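Local structure of pseudopodium-enriched atypical kinase 1 (6BHC) at residues Lys30-Cys35 against Cys411-Ala416; Thr25-Lys30 against Leu388-Phe393; Phe115-Asp120 against Glu192-Tyr197. The protein is a pseudokinase, probably lacking normal catalysis, that pairs into dimers and is likely to act as a scaffold in cell signalling. The protein carries 1 engineered substitution. All coordinates share one frame; numbering follows the deposited sequence.

Interaction 1. Residues Lys30-Cys35 against Cys411-Ala416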
ATOM      1  N   LYS A  30       0.813 -12.929  -3.485  1.00 25.71           N
ATOM      2  CA  LYS A  30       2.106 -12.254  -3.462  1.00 31.02           C
ATOM      3  C   LYS A  30       2.245 -11.376  -2.224  1.00 32.04           C
ATOM      4  O   LYS A  30       3.327 -11.295  -1.631  1.00 26.26           O
ATOM      5  CB  LYS A  30       2.289 -11.433  -4.740  1.00 27.87           C
ATOM      6  CG  LYS A  30       3.639 -10.744  -4.858  1.00 52.57           C
ATOM      7  CD  LYS A  30       3.759  -9.987  -6.174  1.00 58.83           C
ATOM      8  CE  LYS A  30       5.078  -9.236  -6.272  1.00 63.54           C
ATOM      9  NZ  LYS A  30       5.196  -8.483  -7.554  1.00 68.42           N
ATOM     10  N   LEU A  31       1.158 -10.716  -1.816  1.00 25.15           N
ATOM     11  CA  LEU A  31       1.191  -9.916  -0.597  1.00 25.31           C
ATOM     12  C   LEU A  31       1.400 -10.792   0.632  1.00 31.11           C
ATOM     13  O   LEU A  31       2.122 -10.408   1.561  1.00 28.80           O
ATOM     14  CB  LEU A  31      -0.099  -9.107  -0.464  1.00 29.54           C
ATOM     15  CG  LEU A  31      -0.324  -7.997  -1.492  1.00 29.98           C
ATOM     16  CD1 LEU A  31      -1.745  -7.457  -1.401  1.00 27.94           C
ATOM     17  CD2 LEU A  31       0.688  -6.879  -1.296  1.00 31.54           C
ATOM     18  N   ALA A  32       0.780 -11.974   0.655  1.00 25.09           N
ATOM     19  CA  ALA A  32       0.955 -12.875   1.790  1.00 32.98           C
ATOM     20  C   ALA A  32       2.387 -13.387   1.870  1.00 26.54           C
ATOM     21  O   ALA A  32       2.958 -13.482   2.963  1.00 30.12           O
ATOM     22  CB  ALA A  32      -0.029 -14.042   1.694  1.00 22.33           C
ATOM     23  N   VAL A  33       2.984 -13.716   0.723  1.00 27.84           N
ATOM     24  CA  VAL A  33       4.367 -14.182   0.708  1.00 25.03           C
ATOM     25  C   VAL A  33       5.315 -13.057   1.108  1.00 40.53           C
ATOM     26  O   VAL A  33       6.297 -13.280   1.826  1.00 35.08           O
ATOM     27  CB  VAL A  33       4.718 -14.760  -0.676  1.00 33.68           C
ATOM     28  CG1 VAL A  33       6.215 -15.018  -0.789  1.00 33.66           C
ATOM     29  CG2 VAL A  33       3.939 -16.041  -0.924  1.00 35.70           C
ATOM     30  N   LYS A  34       5.037 -11.832   0.656  1.00 30.35           N
ATOM     31  CA  LYS A  34       5.876 -10.702   1.043  1.00 36.79           C
ATOM     32  C   LYS A  34       5.771 -10.423   2.537  1.00 36.37           C
ATOM     33  O   LYS A  34       6.776 -10.112   3.186  1.00 38.04           O
ATOM     34  CB  LYS A  34       5.500  -9.462   0.233  1.00 41.46           C
ATOM     35  CG  LYS A  34       6.402  -9.215  -0.963  1.00 57.23           C
ATOM     36  CD  LYS A  34       5.939  -8.015  -1.770  1.00 70.54           C
ATOM     37  CE  LYS A  34       6.977  -7.622  -2.808  1.00 80.41           C
ATOM     38  NZ  LYS A  34       7.371  -8.775  -3.662  1.00 82.70           N
ATOM     39  N   CYS A  35       4.565 -10.527   3.100  1.00 34.30           N
ATOM     40  CA  CYS A  35       4.418 -10.406   4.548  1.00 30.51           C
ATOM     41  C   CYS A  35       5.197 -11.498   5.266  1.00 38.07           C
ATOM     42  O   CYS A  35       5.884 -11.231   6.259  1.00 35.48           O
ATOM     43  CB  CYS A  35       2.941 -10.465   4.939  1.00 25.82           C
ATOM     44  SG  CYS A  35       1.965  -9.024   4.466  1.00 35.44           S
ATOM     45  N   CYS A 411      -5.100 -12.522   7.593  1.00 22.10           N
ATOM     46  CA  CYS A 411      -6.284 -12.290   6.773  1.00 21.25           C
ATOM     47  C   CYS A 411      -5.955 -12.408   5.290  1.00 23.14           C
ATOM     48  O   CYS A 411      -6.751 -12.949   4.514  1.00 29.28           O
ATOM     49  CB  CYS A 411      -6.881 -10.918   7.085  1.00 30.78           C
ATOM     50  SG  CYS A 411      -8.409 -10.552   6.190  1.00 26.45           S
ATOM     51  N   ALA A 412      -4.784 -11.912   4.881  1.00 24.76           N
ATOM     52  CA  ALA A 412      -4.362 -12.070   3.495  1.00 17.38           C
ATOM     53  C   ALA A 412      -4.147 -13.538   3.146  1.00 23.28           C
ATOM     54  O   ALA A 412      -4.469 -13.965   2.033  1.00 25.38           O
ATOM     55  CB  ALA A 412      -3.090 -11.263   3.233  1.00 20.51           C
ATOM     56  N   GLN A 413      -3.600 -14.323   4.081  1.00 23.04           N
ATOM     57  CA  GLN A 413      -3.436 -15.755   3.841  1.00 26.05           C
ATOM     58  C   GLN A 413      -4.777 -16.422   3.580  1.00 17.63           C
ATOM     59  O   GLN A 413      -4.896 -17.280   2.698  1.00 22.15           O
ATOM     60  CB  GLN A 413      -2.750 -16.424   5.032  1.00 27.14           C
ATOM     61  CG  GLN A 413      -1.263 -16.165   5.158  1.00 39.67           C
ATOM     62  CD  GLN A 413      -0.611 -17.067   6.194  1.00 50.20           C
ATOM     63  OE1 GLN A 413       0.599 -17.008   6.410  1.00 64.30           O
ATOM     64  NE2 GLN A 413      -1.414 -17.908   6.837  1.00 53.79           N
ATOM     65  N   TYR A 414      -5.799 -16.038   4.343  1.00 19.45           N
ATOM     66  CA  TYR A 414      -7.113 -16.652   4.215  1.00 18.11           C
ATOM     67  C   TYR A 414      -7.725 -16.365   2.849  1.00 20.34           C
ATOM     68  O   TYR A 414      -8.066 -17.287   2.100  1.00 18.16           O
ATOM     69  CB  TYR A 414      -8.008 -16.146   5.344  1.00 17.08           C
ATOM     70  CG  TYR A 414      -9.441 -16.614   5.297  1.00 17.83           C
ATOM     71  CD1 TYR A 414      -9.767 -17.904   4.894  1.00 14.37           C
ATOM     72  CD2 TYR A 414     -10.469 -15.770   5.689  1.00 17.84           C
ATOM     73  CE1 TYR A 414     -11.083 -18.329   4.867  1.00 20.59           C
ATOM     74  CE2 TYR A 414     -11.781 -16.184   5.668  1.00 20.42           C
ATOM     75  CZ  TYR A 414     -12.083 -17.461   5.258  1.00 20.39           C
ATOM     76  OH  TYR A 414     -13.398 -17.863   5.244  1.00 14.99           O
ATOM     77  N   LEU A 415      -7.854 -15.084   2.498  1.00 16.19           N
ATOM     78  CA  LEU A 415      -8.549 -14.718   1.267  1.00 22.25           C
ATOM     79  C   LEU A 415      -7.765 -15.111   0.021  1.00 26.05           C
ATOM     80  O   LEU A 415      -8.364 -15.331  -1.039  1.00 28.27           O
ATOM     81  CB  LEU A 415      -8.839 -13.219   1.256  1.00 23.28           C
ATOM     82  CG  LEU A 415      -9.745 -12.733   2.389  1.00 24.31           C
ATOM     83  CD1 LEU A 415     -10.067 -11.258   2.228  1.00 31.07           C
ATOM     84  CD2 LEU A 415     -11.017 -13.564   2.441  1.00 16.58           C
ATOM     85  N   ALA A 416      -6.438 -15.208   0.118  1.00 19.34           N
ATOM     86  CA  ALA A 416      -5.639 -15.522  -1.064  1.00 31.38           C
ATOM     87  C   ALA A 416      -5.825 -16.971  -1.496  1.00 30.79           C
ATOM     88  O   ALA A 416      -5.850 -17.268  -2.696  1.00 26.20           O
ATOM     89  CB  ALA A 416      -4.163 -15.233  -0.797  1.00 18.28           C
TER
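Ala32 CB lies against Ala412, its methyl 4.4 Å from Ala412 CB, while Gln413 closes over the same methyl from the next position along helix 406-417. The nearest atom on the glutamine is CG, 4.2 Å from Ala32 CB, so its aliphatic stem does the touching. With CG anti to the carbonyl carbon (chi1 -75°) and the chain extended beyond it, Gln413 sets its CG beside Ala32. The amide lies beyond the contact, which suits a partly exposed residue at the margin.

Alanine fits both central places because the helices come very close. Ala32 CA is only 5.6 Å from Gln413 CA, a spacing that leaves room for methyls and little else. No hydrogen bond crosses between the segments. Their main-chain polar groups are engaged in ordinary helical bonds, as in Cys35 N to Leu31 O and Ala416 N to Ala412 O, and what holds the two surfaces is van der Waals contact alone. Ala416, one turn after Ala412, also faces helix 16-39, but Ala416 CB is 5.0 Å from Ala32 CB and packs instead a turn earlier on that helix, at Leu28 and Lys29.

The larger side chains turn to other neighbours. Leu31 reaches Met390 on helix 371-396, and together with Lys34 and Cys35 it packs on Leu398 of the second subunit. Leu415 fills the space toward Leu28 and Leu389, so that helices 16-39, 371-396 and 406-417 touch one another pairwise in a helical module beside the kinase fold.

Interaction 2. Residues Thr25-Lys30 against Leu388-Phe393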
ATOM      1  N   THR A  25      -6.574 -12.563  -6.741  1.00 32.18           N
ATOM      2  CA  THR A  25      -6.104 -13.780  -6.087  1.00 27.11           C
ATOM      3  C   THR A  25      -4.587 -13.895  -6.164  1.00 28.05           C
ATOM      4  O   THR A  25      -3.922 -14.173  -5.161  1.00 38.82           O
ATOM      5  CB  THR A  25      -6.777 -14.999  -6.717  1.00 30.53           C
ATOM      6  OG1 THR A  25      -8.194 -14.916  -6.522  1.00 46.63           O
ATOM      7  CG2 THR A  25      -6.259 -16.282  -6.089  1.00 26.70           C
ATOM      8  N   ASP A  26      -4.019 -13.675  -7.354  1.00 28.52           N
ATOM      9  CA  ASP A  26      -2.568 -13.738  -7.497  1.00 27.26           C
ATOM     10  C   ASP A  26      -1.876 -12.622  -6.723  1.00 30.37           C
ATOM     11  O   ASP A  26      -0.775 -12.824  -6.201  1.00 28.40           O
ATOM     12  CB  ASP A  26      -2.180 -13.678  -8.975  1.00 28.81           C
ATOM     13  CG  ASP A  26      -2.747 -14.836  -9.775  1.00 73.49           C
ATOM     14  OD1 ASP A  26      -3.056 -15.884  -9.171  1.00 69.73           O
ATOM     15  OD2 ASP A  26      -2.877 -14.697 -11.010  1.00 74.73           O
ATOM     16  N   ALA A  27      -2.502 -11.446  -6.633  1.00 28.90           N
ATOM     17  CA  ALA A  27      -1.899 -10.345  -5.890  1.00 26.60           C
ATOM     18  C   ALA A  27      -1.891 -10.628  -4.393  1.00 28.20           C
ATOM     19  O   ALA A  27      -0.884 -10.392  -3.714  1.00 26.36           O
ATOM     20  CB  ALA A  27      -2.638  -9.040  -6.189  1.00 26.78           C
ATOM     21  N   LEU A  28      -3.005 -11.136  -3.858  1.00 27.24           N
ATOM     22  CA  LEU A  28      -3.071 -11.424  -2.427  1.00 24.17           C
ATOM     23  C   LEU A  28      -2.100 -12.527  -2.029  1.00 26.05           C
ATOM     24  O   LEU A  28      -1.561 -12.507  -0.917  1.00 35.83           O
ATOM     25  CB  LEU A  28      -4.498 -11.801  -2.028  1.00 24.73           C
ATOM     26  CG  LEU A  28      -5.498 -10.652  -1.879  1.00 32.38           C
ATOM     27  CD1 LEU A  28      -6.878 -11.190  -1.551  1.00 41.14           C
ATOM     28  CD2 LEU A  28      -5.038  -9.674  -0.807  1.00 31.55           C
ATOM     29  N   LYS A  29      -1.867 -13.498  -2.916  1.00 28.49           N
ATOM     30  CA  LYS A  29      -0.850 -14.509  -2.645  1.00 31.23           C
ATOM     31  C   LYS A  29       0.539 -13.887  -2.597  1.00 30.69           C
ATOM     32  O   LYS A  29       1.366 -14.265  -1.758  1.00 25.62           O
ATOM     33  CB  LYS A  29      -0.908 -15.615  -3.698  1.00 27.78           C
ATOM     34  CG  LYS A  29      -2.148 -16.484  -3.610  1.00 30.82           C
ATOM     35  CD  LYS A  29      -2.174 -17.519  -4.719  1.00 33.81           C
ATOM     36  CE  LYS A  29      -3.415 -18.387  -4.624  1.00 33.73           C
ATOM     37  NZ  LYS A  29      -3.545 -19.287  -5.801  1.00 45.34           N
ATOM     38  N   LYS A  30       0.813 -12.929  -3.485  1.00 25.71           N
ATOM     39  CA  LYS A  30       2.106 -12.254  -3.462  1.00 31.02           C
ATOM     40  C   LYS A  30       2.245 -11.376  -2.224  1.00 32.04           C
ATOM     41  O   LYS A  30       3.327 -11.295  -1.631  1.00 26.26           O
ATOM     42  CB  LYS A  30       2.289 -11.433  -4.740  1.00 27.87           C
ATOM     43  CG  LYS A  30       3.639 -10.744  -4.858  1.00 52.57           C
ATOM     44  CD  LYS A  30       3.759  -9.987  -6.174  1.00 58.83           C
ATOM     45  CE  LYS A  30       5.078  -9.236  -6.272  1.00 63.54           C
ATOM     46  NZ  LYS A  30       5.196  -8.483  -7.554  1.00 68.42           N
ATOM     47  N   LEU A 388     -12.013  -5.429  -0.649  1.00 24.87           N
ATOM     48  CA  LEU A 388     -11.868  -4.622   0.558  1.00 29.39           C
ATOM     49  C   LEU A 388     -10.463  -4.743   1.138  1.00 28.09           C
ATOM     50  O   LEU A 388      -9.841  -3.737   1.500  1.00 25.79           O
ATOM     51  CB  LEU A 388     -12.916  -5.037   1.591  1.00 22.08           C
ATOM     52  CG  LEU A 388     -14.364  -4.697   1.235  1.00 27.85           C
ATOM     53  CD1 LEU A 388     -15.323  -5.282   2.261  1.00 26.81           C
ATOM     54  CD2 LEU A 388     -14.537  -3.192   1.133  1.00 25.04           C
ATOM     55  N   LEU A 389      -9.946  -5.970   1.231  1.00 25.92           N
ATOM     56  CA  LEU A 389      -8.609  -6.161   1.784  1.00 28.70           C
ATOM     57  C   LEU A 389      -7.549  -5.518   0.899  1.00 30.52           C
ATOM     58  O   LEU A 389      -6.584  -4.930   1.404  1.00 23.78           O
ATOM     59  CB  LEU A 389      -8.323  -7.651   1.970  1.00 19.61           C
ATOM     60  CG  LEU A 389      -6.973  -7.977   2.616  1.00 25.35           C
ATOM     61  CD1 LEU A 389      -6.864  -7.321   3.985  1.00 30.28           C
ATOM     62  CD2 LEU A 389      -6.775  -9.478   2.724  1.00 17.90           C
ATOM     63  N   MET A 390      -7.710  -5.615  -0.423  1.00 25.54           N
ATOM     64  CA  MET A 390      -6.759  -4.979  -1.328  1.00 24.64           C
ATOM     65  C   MET A 390      -6.753  -3.467  -1.141  1.00 25.87           C
ATOM     66  O   MET A 390      -5.692  -2.834  -1.168  1.00 29.97           O
ATOM     67  CB  MET A 390      -7.087  -5.339  -2.776  1.00 25.42           C
ATOM     68  CG  MET A 390      -6.013  -4.940  -3.776  1.00 31.98           C
ATOM     69  SD  MET A 390      -4.507  -5.914  -3.587  1.00 42.62           S
ATOM     70  CE  MET A 390      -5.142  -7.565  -3.862  1.00 35.52           C
ATOM     71  N   ILE A 391      -7.933  -2.873  -0.951  1.00 28.17           N
ATOM     72  CA  ILE A 391      -8.017  -1.439  -0.686  1.00 30.09           C
ATOM     73  C   ILE A 391      -7.308  -1.099   0.619  1.00 31.18           C
ATOM     74  O   ILE A 391      -6.616  -0.079   0.718  1.00 32.57           O
ATOM     75  CB  ILE A 391      -9.491  -0.991  -0.671  1.00 31.72           C
ATOM     76  CG1 ILE A 391     -10.098  -1.107  -2.070  1.00 34.59           C
ATOM     77  CG2 ILE A 391      -9.622   0.432  -0.143  1.00 20.18           C
ATOM     78  CD1 ILE A 391     -11.597  -0.885  -2.108  1.00 27.05           C
ATOM     79  N   LYS A 392      -7.457  -1.956   1.634  1.00 27.28           N
ATOM     80  CA  LYS A 392      -6.824  -1.703   2.926  1.00 27.96           C
ATOM     81  C   LYS A 392      -5.306  -1.646   2.800  1.00 25.25           C
ATOM     82  O   LYS A 392      -4.661  -0.762   3.375  1.00 29.96           O
ATOM     83  CB  LYS A 392      -7.237  -2.779   3.929  1.00 32.51           C
ATOM     84  CG  LYS A 392      -6.642  -2.604   5.320  1.00 49.80           C
ATOM     85  CD  LYS A 392      -6.915  -3.825   6.187  1.00 64.90           C
ATOM     86  CE  LYS A 392      -6.389  -3.643   7.602  1.00 71.56           C
ATOM     87  NZ  LYS A 392      -7.112  -2.568   8.332  1.00 71.26           N
ATOM     88  N   PHE A 393      -4.716  -2.583   2.052  1.00 22.13           N
ATOM     89  CA  PHE A 393      -3.271  -2.559   1.851  1.00 23.29           C
ATOM     90  C   PHE A 393      -2.845  -1.321   1.073  1.00 21.85           C
ATOM     91  O   PHE A 393      -1.810  -0.716   1.376  1.00 25.02           O
ATOM     92  CB  PHE A 393      -2.813  -3.827   1.130  1.00 26.74           C
ATOM     93  CG  PHE A 393      -2.518  -4.976   2.049  1.00 28.68           C
ATOM     94  CD1 PHE A 393      -1.258  -5.126   2.610  1.00 31.95           C
ATOM     95  CD2 PHE A 393      -3.497  -5.908   2.351  1.00 29.76           C
ATOM     96  CE1 PHE A 393      -0.982  -6.185   3.457  1.00 34.10           C
ATOM     97  CE2 PHE A 393      -3.228  -6.969   3.197  1.00 34.92           C
ATOM     98  CZ  PHE A 393      -1.969  -7.107   3.751  1.00 24.47           C
TER
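The methyl at the end of Met390 is the bump of this contact, and the hollow it enters lies between Ala27 and Leu28 on helix 16-39. Met390 CE is 3.7 Å from Ala27 CB, which forms the low wall of the hollow, and also 3.7 Å from Leu28 CG, which forms the high one. Alanine suits the first position because its small methyl leaves room for the thioether to come in.

Met390 does not start out aimed at its partner. CG stands anti to the backbone N (chi1 -169°), and the chain then bends at both chi2 and chi3, a hooked course that brings the terminal methyl round to the neighbouring helix. An unbranched, flexible methionine can make such a turn.

Leu28 returns the fit. Its branched end projects toward helix 371-396, and Leu28 CD2 lodges between two residues there, 3.7 Å from Met390 CE and 3.9 Å from Leu389 CD2. The two leucines pass each other at a slant. The short helix axes remain 11.1 Å apart at closest approach, with 48° between their directions. Leu28 and Met390 are long enough to span that gap, and the pair accounts for most of the buried surface.

Ala27 packs on Ile391 of the second subunit and Met390 on Ala394 of it, so the junction is itself part of the dimer interface, consistent with the split helical dimerisation region of PEAK family pseudokinases. All four touching residues are buried and apolar. The contact probably owes its stability to exclusion of water and fit of shape, and no polar pair between the segments sets their alignment.

Interaction 3. Residues Phe115-Asp120 against Glu192-Tyr197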
ATOM      1  N   PHE A 115       6.955 -19.792  11.299  1.00 29.89           N
ATOM      2  CA  PHE A 115       6.662 -18.642  12.150  1.00 22.72           C
ATOM      3  C   PHE A 115       6.160 -19.057  13.529  1.00 27.96           C
ATOM      4  O   PHE A 115       6.411 -18.357  14.517  1.00 24.76           O
ATOM      5  CB  PHE A 115       5.637 -17.751  11.445  1.00 22.71           C
ATOM      6  CG  PHE A 115       5.374 -16.442  12.131  1.00 22.02           C
ATOM      7  CD1 PHE A 115       6.307 -15.419  12.089  1.00 22.44           C
ATOM      8  CD2 PHE A 115       4.173 -16.221  12.788  1.00 24.42           C
ATOM      9  CE1 PHE A 115       6.057 -14.208  12.707  1.00 24.17           C
ATOM     10  CE2 PHE A 115       3.918 -15.013  13.409  1.00 22.18           C
ATOM     11  CZ  PHE A 115       4.860 -14.005  13.364  1.00 23.77           C
ATOM     12  N   ASN A 116       5.467 -20.193  13.621  1.00 24.37           N
ATOM     13  CA  ASN A 116       4.819 -20.617  14.856  1.00 22.76           C
ATOM     14  C   ASN A 116       5.476 -21.846  15.478  1.00 23.43           C
ATOM     15  O   ASN A 116       4.873 -22.498  16.338  1.00 25.67           O
ATOM     16  CB  ASN A 116       3.335 -20.880  14.601  1.00 22.63           C
ATOM     17  CG  ASN A 116       2.621 -19.666  14.046  1.00 22.12           C
ATOM     18  OD1 ASN A 116       2.181 -19.664  12.897  1.00 23.38           O
ATOM     19  ND2 ASN A 116       2.506 -18.624  14.859  1.00 23.80           N
ATOM     20  N   ILE A 117       6.695 -22.177  15.066  1.00 25.52           N
ATOM     21  CA  ILE A 117       7.436 -23.299  15.627  1.00 26.13           C
ATOM     22  C   ILE A 117       8.777 -22.781  16.127  1.00 31.29           C
ATOM     23  O   ILE A 117       9.431 -21.976  15.453  1.00 24.89           O
ATOM     24  CB  ILE A 117       7.618 -24.436  14.599  1.00 32.90           C
ATOM     25  CG1 ILE A 117       6.250 -24.966  14.161  1.00 28.38           C
ATOM     26  CG2 ILE A 117       8.467 -25.565  15.178  1.00 26.40           C
ATOM     27  CD1 ILE A 117       6.313 -26.162  13.247  1.00 34.06           C
ATOM     28  N   GLN A 118       9.179 -23.235  17.311  1.00 25.42           N
ATOM     29  CA  GLN A 118      10.350 -22.677  17.974  1.00 39.09           C
ATOM     30  C   GLN A 118      11.619 -22.956  17.180  1.00 31.07           C
ATOM     31  O   GLN A 118      11.849 -24.082  16.725  1.00 29.62           O
ATOM     32  CB  GLN A 118      10.482 -23.243  19.387  1.00 34.74           C
ATOM     33  CG  GLN A 118      11.624 -22.634  20.178  1.00 35.07           C
ATOM     34  CD  GLN A 118      11.587 -23.014  21.642  1.00 37.57           C
ATOM     35  OE1 GLN A 118      11.393 -24.178  21.990  1.00 32.27           O
ATOM     36  NE2 GLN A 118      11.765 -22.027  22.511  1.00 27.30           N
ATOM     37  N   GLN A 119      12.439 -21.924  17.016  1.00 28.37           N
ATOM     38  CA  GLN A 119      13.753 -22.023  16.402  1.00 32.60           C
ATOM     39  C   GLN A 119      14.827 -21.863  17.469  1.00 37.76           C
ATOM     40  O   GLN A 119      14.604 -21.258  18.521  1.00 28.18           O
ATOM     41  CB  GLN A 119      13.943 -20.956  15.319  1.00 27.75           C
ATOM     42  CG  GLN A 119      12.798 -20.839  14.331  1.00 30.64           C
ATOM     43  CD  GLN A 119      12.937 -19.626  13.429  1.00 40.57           C
ATOM     44  OE1 GLN A 119      13.982 -19.410  12.814  1.00 42.55           O
ATOM     45  NE2 GLN A 119      11.885 -18.819  13.356  1.00 38.66           N
ATOM     46  N   ASP A 120      16.007 -22.409  17.184  1.00 36.41           N
ATOM     47  CA  ASP A 120      17.150 -22.269  18.072  1.00 40.01           C
ATOM     48  C   ASP A 120      18.395 -21.998  17.243  1.00 40.89           C
ATOM     49  O   ASP A 120      18.473 -22.376  16.071  1.00 36.18           O
ATOM     50  CB  ASP A 120      17.354 -23.518  18.944  1.00 47.64           C
ATOM     51  CG  ASP A 120      17.781 -24.730  18.139  1.00 57.24           C
ATOM     52  OD1 ASP A 120      19.003 -24.930  17.970  1.00 58.73           O
ATOM     53  OD2 ASP A 120      16.898 -25.483  17.680  1.00 64.36           O
ATOM     54  N   GLU A 192      -0.141 -27.729  11.027  1.00 32.66           N
ATOM     55  CA  GLU A 192      -0.201 -28.051   9.606  1.00 30.26           C
ATOM     56  C   GLU A 192       1.196 -28.189   9.014  1.00 34.70           C
ATOM     57  O   GLU A 192       1.394 -28.938   8.049  1.00 27.37           O
ATOM     58  CB  GLU A 192      -0.997 -26.972   8.869  1.00 34.14           C
ATOM     59  CG  GLU A 192      -1.335 -27.294   7.425  1.00 59.40           C
ATOM     60  CD  GLU A 192      -2.088 -26.165   6.741  1.00 72.00           C
ATOM     61  OE1 GLU A 192      -1.860 -24.990   7.103  1.00 70.37           O
ATOM     62  OE2 GLU A 192      -2.911 -26.454   5.847  1.00 74.86           O
ATOM     63  N   HIS A 193       2.176 -27.483   9.582  1.00 23.53           N
ATOM     64  CA  HIS A 193       3.560 -27.601   9.140  1.00 26.06           C
ATOM     65  C   HIS A 193       4.155 -28.965   9.467  1.00 29.28           C
ATOM     66  O   HIS A 193       5.089 -29.400   8.787  1.00 32.25           O
ATOM     67  CB  HIS A 193       4.400 -26.493   9.784  1.00 21.72           C
ATOM     68  CG  HIS A 193       5.792 -26.387   9.244  1.00 24.62           C
ATOM     69  ND1 HIS A 193       6.068 -25.887   7.990  1.00 25.55           N
ATOM     70  CD2 HIS A 193       6.987 -26.701   9.797  1.00 22.17           C
ATOM     71  CE1 HIS A 193       7.374 -25.904   7.789  1.00 22.00           C
ATOM     72  NE2 HIS A 193       7.955 -26.392   8.871  1.00 17.84           N
ATOM     73  N   LEU A 194       3.628 -29.654  10.482  1.00 21.35           N
ATOM     74  CA  LEU A 194       4.168 -30.950  10.873  1.00 23.55           C
ATOM     75  C   LEU A 194       3.670 -32.091   9.998  1.00 27.33           C
ATOM     76  O   LEU A 194       4.316 -33.145   9.955  1.00 29.29           O
ATOM     77  CB  LEU A 194       3.816 -31.254  12.332  1.00 21.49           C
ATOM     78  CG  LEU A 194       4.195 -30.224  13.397  1.00 28.38           C
ATOM     79  CD1 LEU A 194       3.803 -30.720  14.785  1.00 29.21           C
ATOM     80  CD2 LEU A 194       5.678 -29.907  13.340  1.00 26.01           C
ATOM     81  N   LYS A 195       2.548 -31.907   9.304  1.00 19.37           N
ATOM     82  CA  LYS A 195       1.933 -33.015   8.575  1.00 23.69           C
ATOM     83  C   LYS A 195       2.812 -33.575   7.464  1.00 33.01           C
ATOM     84  O   LYS A 195       2.926 -34.809   7.367  1.00 30.22           O
ATOM     85  CB  LYS A 195       0.564 -32.580   8.041  1.00 23.68           C
ATOM     86  CG  LYS A 195      -0.367 -32.048   9.114  1.00 26.34           C
ATOM     87  CD  LYS A 195      -0.562 -33.063  10.227  1.00 41.50           C
ATOM     88  CE  LYS A 195      -1.469 -32.517  11.321  1.00 46.76           C
ATOM     89  NZ  LYS A 195      -1.669 -33.502  12.422  1.00 53.23           N
ATOM     90  N   PRO A 196       3.444 -32.770   6.600  1.00 32.70           N
ATOM     91  CA  PRO A 196       4.297 -33.368   5.558  1.00 34.57           C
ATOM     92  C   PRO A 196       5.504 -34.108   6.110  1.00 32.65           C
ATOM     93  O   PRO A 196       6.086 -34.935   5.398  1.00 33.06           O
ATOM     94  CB  PRO A 196       4.718 -32.160   4.708  1.00 31.76           C
ATOM     95  CG  PRO A 196       3.685 -31.127   4.980  1.00 27.81           C
ATOM     96  CD  PRO A 196       3.336 -31.310   6.423  1.00 21.97           C
ATOM     97  N   TYR A 197       5.900 -33.840   7.353  1.00 22.72           N
ATOM     98  CA  TYR A 197       6.950 -34.603   8.013  1.00 28.83           C
ATOM     99  C   TYR A 197       6.421 -35.839   8.726  1.00 36.82           C
ATOM    100  O   TYR A 197       7.225 -36.648   9.202  1.00 33.04           O
ATOM    101  CB  TYR A 197       7.696 -33.724   9.026  1.00 30.91           C
ATOM    102  CG  TYR A 197       8.466 -32.577   8.414  1.00 34.26           C
ATOM    103  CD1 TYR A 197       9.733 -32.772   7.880  1.00 37.72           C
ATOM    104  CD2 TYR A 197       7.930 -31.296   8.379  1.00 35.26           C
ATOM    105  CE1 TYR A 197      10.442 -31.725   7.321  1.00 41.79           C
ATOM    106  CE2 TYR A 197       8.632 -30.242   7.826  1.00 30.23           C
ATOM    107  CZ  TYR A 197       9.886 -30.463   7.297  1.00 36.96           C
ATOM    108  OH  TYR A 197      10.589 -29.419   6.742  1.00 40.18           O
TER
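Ile117 packs on His193 and Leu194 where the loop leading to strand 123-128 meets the end of helix 173-194; by position in the protein kinase fold these correspond to the loop between helix C and strand beta-4 and to helix E. The segment begins at Phe115, a buried aromatic whose O accepts a hydrogen bond from Arg237 NE, and Asn116 follows, its amide ND2 donating to Leu238 O in strand 237-240.

At Ile117 the chain presents its one contact with 192-197. CG1 is anti to the carbonyl carbon (chi1 -61°) and CD1 extends straight on, which drives a single methyl into the notch between His193 and Leu194. Isoleucine suits the place: its extended backbone (phi/psi -125/137°) is one that beta-branched residues readily adopt, and its CD1 branch is long enough to reach the helix. His193 CD2 lies 3.6 Å from Ile117 CD1, the methyl coming to the ring obliquely. The polar end of the imidazole is used by a hydrogen bond from His193 NE2 to Ala112 O, which should limit the ring's rotation.

Farther along, Gln118 turns to Tyr73 OH and Lys89 NZ. Leu194 completes the notch, bringing its branch end to the isoleucine, with Leu194 CD2 3.8 Å from Ile117 CD1.

Overall arrangement
Interactions 1 and 2 are two parts of one helical packing: both use helix 16-39, they share Lys30, and their centres are only 7 Å apart. They touch directly, for instance where Ala412 packs on Leu389, and both adjoin the second subunit. Interaction 3 lies within the kinase domain, closer to the middle of the chain, with its centre about 19 Å from that of interaction 1 and 26 Å from that of interaction 2. All three are buried and none has a hydrogen bond between its segments. Interaction 1 relies on small methyls at close range, interaction 2 on long interlocking side chains, and interaction 3 on one methyl set against an imidazole and a leucine branch.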